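PDB 3AIZ: DNA polymerase sliding clamp C from Sulfolobus tokodaii, which serves as one subunit of a ring that encircles DNA and tethers DNA polymerase and other processing proteins to it. Local coordinates for residues L27-D32 against E57-E62. Numbering follows the deposited sequence.
Sequences LDFTSD and EEYNVE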
loop_
_atom_site.group_PDB
_atom_site.type_symbol
_atom_site.label_atom_id
_atom_site.label_comp_id
_atom_site.label_asym_id
_atom_site.label_seq_id
_atom_site.Cartn_x
_atom_site.Cartn_y
_atom_site.Cartn_z
ATOM N N LEU C 27 -24.005 25.889 26.592
ATOM C CA LEU C 27 -25.251 25.150 26.440
ATOM C C LEU C 27 -26.386 25.931 27.089
ATOM O O LEU C 27 -26.448 26.051 28.312
ATOM C CB LEU C 27 -25.133 23.765 27.072
ATOM C CG LEU C 27 -24.026 22.867 26.514
ATOM C CD1 LEU C 27 -23.902 21.595 27.336
ATOM C CD2 LEU C 27 -24.284 22.543 25.052
ATOM N N ASP C 28 -27.277 26.467 26.263
ATOM C CA ASP C 28 -28.383 27.281 26.747
ATOM C C ASP C 28 -29.704 26.528 26.640
ATOM O O ASP C 28 -30.360 26.551 25.599
ATOM C CB ASP C 28 -28.456 28.593 25.964
ATOM C CG ASP C 28 -29.580 29.495 26.434
ATOM O OD1 ASP C 28 -30.220 29.174 27.456
ATOM O OD2 ASP C 28 -29.822 30.530 25.776
ATOM N N PHE C 29 -30.089 25.860 27.723
ATOM C CA PHE C 29 -31.331 25.094 27.750
ATOM C C PHE C 29 -32.538 25.988 28.011
ATOM O O PHE C 29 -32.642 26.617 29.063
ATOM C CB PHE C 29 -31.255 23.987 28.804
ATOM C CG PHE C 29 -30.187 22.967 28.534
ATOM C CD1 PHE C 29 -28.904 23.144 29.022
ATOM C CD2 PHE C 29 -30.467 21.834 27.790
ATOM C CE1 PHE C 29 -27.919 22.208 28.774
ATOM C CE2 PHE C 29 -29.486 20.894 27.537
ATOM C CZ PHE C 29 -28.210 21.083 28.030
ATOM N N THR C 30 -33.449 26.041 27.045
ATOM C CA THR C 30 -34.661 26.838 27.177
ATOM C C THR C 30 -35.900 25.962 27.031
ATOM O O THR C 30 -35.799 24.778 26.711
ATOM C CB THR C 30 -34.717 27.964 26.129
ATOM O OG1 THR C 30 -34.821 27.397 24.817
ATOM C CG2 THR C 30 -33.468 28.830 26.208
ATOM N N SER C 31 -37.067 26.551 27.267
ATOM C CA SER C 31 -38.325 25.823 27.153
ATOM C C SER C 31 -38.509 25.249 25.751
ATOM O O SER C 31 -39.045 24.153 25.586
ATOM C CB SER C 31 -39.504 26.732 27.510
ATOM O OG SER C 31 -39.552 27.865 26.659
ATOM N N ASP C 32 -38.059 25.993 24.745
ATOM C CA ASP C 32 -38.200 25.573 23.355
ATOM C C ASP C 32 -37.223 24.455 22.991
ATOM O O ASP C 32 -37.563 23.543 22.237
ATOM C CB ASP C 32 -38.014 26.764 22.411
ATOM C CG ASP C 32 -39.106 27.806 22.566
ATOM O OD1 ASP C 32 -40.116 27.517 23.241
ATOM O OD2 ASP C 32 -38.954 28.916 22.009
ATOM N N GLU C 57 -35.446 12.342 23.408
ATOM C CA GLU C 57 -36.477 11.421 23.866
ATOM C C GLU C 57 -37.112 11.969 25.137
ATOM O O GLU C 57 -38.319 11.841 25.348
ATOM C CB GLU C 57 -35.889 10.034 24.127
ATOM C CG GLU C 57 -36.908 9.015 24.605
ATOM C CD GLU C 57 -36.270 7.708 25.033
ATOM O OE1 GLU C 57 -35.025 7.610 24.989
ATOM O OE2 GLU C 57 -37.013 6.779 25.418
ATOM N N GLU C 58 -36.288 12.581 25.982
ATOM C CA GLU C 58 -36.763 13.212 27.206
ATOM C C GLU C 58 -36.172 14.610 27.333
ATOM O O GLU C 58 -34.963 14.796 27.196
ATOM C CB GLU C 58 -36.389 12.375 28.431
ATOM C CG GLU C 58 -37.031 10.997 28.468
ATOM C CD GLU C 58 -36.624 10.194 29.691
ATOM O OE1 GLU C 58 -35.883 10.733 30.541
ATOM O OE2 GLU C 58 -37.046 9.022 29.802
ATOM N N TYR C 59 -37.030 15.591 27.593
ATOM C CA TYR C 59 -36.590 16.972 27.739
ATOM C C TYR C 59 -37.317 17.640 28.900
ATOM O O TYR C 59 -38.507 17.938 28.808
ATOM C CB TYR C 59 -36.834 17.750 26.444
ATOM C CG TYR C 59 -36.117 19.080 26.383
ATOM C CD1 TYR C 59 -34.821 19.168 25.891
ATOM C CD2 TYR C 59 -36.734 20.246 26.817
ATOM C CE1 TYR C 59 -34.160 20.380 25.833
ATOM C CE2 TYR C 59 -36.079 21.462 26.762
ATOM C CZ TYR C 59 -34.793 21.522 26.270
ATOM O OH TYR C 59 -34.136 22.730 26.214
ATOM N N ASN C 60 -36.595 17.873 29.990
ATOM C CA ASN C 60 -37.190 18.454 31.186
ATOM C C ASN C 60 -36.470 19.719 31.642
ATOM O O ASN C 60 -35.566 19.664 32.476
ATOM C CB ASN C 60 -37.212 17.425 32.321
ATOM C CG ASN C 60 -37.882 17.953 33.576
ATOM O OD1 ASN C 60 -38.515 19.010 33.560
ATOM N ND2 ASN C 60 -37.747 17.215 34.672
ATOM N N VAL C 61 -36.877 20.858 31.090
ATOM C CA VAL C 61 -36.303 22.143 31.472
ATOM C C VAL C 61 -37.392 23.092 31.957
ATOM O O VAL C 61 -38.163 23.623 31.158
ATOM C CB VAL C 61 -35.553 22.799 30.301
ATOM C CG1 VAL C 61 -34.957 24.130 30.736
ATOM C CG2 VAL C 61 -34.471 21.871 29.777
ATOM N N GLU C 62 -37.451 23.303 33.269
ATOM C CA GLU C 62 -38.465 24.175 33.855
ATOM C C GLU C 62 -38.241 25.638 33.477
ATOM O O GLU C 62 -39.118 26.278 32.900
ATOM C CB GLU C 62 -38.518 24.004 35.376
ATOM C CG GLU C 62 -37.168 24.093 36.071
ATOM C CD GLU C 62 -37.268 23.858 37.569
ATOM O OE1 GLU C 62 -38.393 23.630 38.063
ATOM O OE2 GLU C 62 -36.222 23.903 38.251
#
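Tyr59 holds CG anti to its backbone N (chi1 -166°), and from there the ring extends to the turn after strand 24-29; Phe29 has CG anti to the carbonyl carbon (chi1 -63°), and Phe29 CB and CD2 each lie 4.1 Å from Tyr59 OH. The Tyr59 hydroxyl donates a hydrogen bond to the backbone O of Thr30, with OH and O 2.7 Å apart. This acceptor sits at the ring edge, in the plane of the phenol, and the donor in turn lies in the carbonyl plane at a C=O...OH angle of 146°. Phe29 and Tyr59 cross obliquely, CD2 of Phe29 coming 4.4 Å from CE1 of Tyr59, and the hydroxyl reaches the edge of the Phe29 ring. Val61 CG2 is 4.0 Å from Phe29 CB, while Val61 CG1 rests 3.8 Å from Phe29 O. Beyond the two segments, Val3 of strand 2-5 touches both aromatic side chains, and Met1 touches Phe29 and Val61. The contact thus joins strand 58-60, outermost within this chain in its five-stranded sheet, to the hairpin turn between strands 24-29 and 33-39 of the sheet spanning both domains. Because a phenolic O-H prefers the ring plane, an acceptor placed there should favour this ring orientation, with Phe29 and Val61 adding apolar packing.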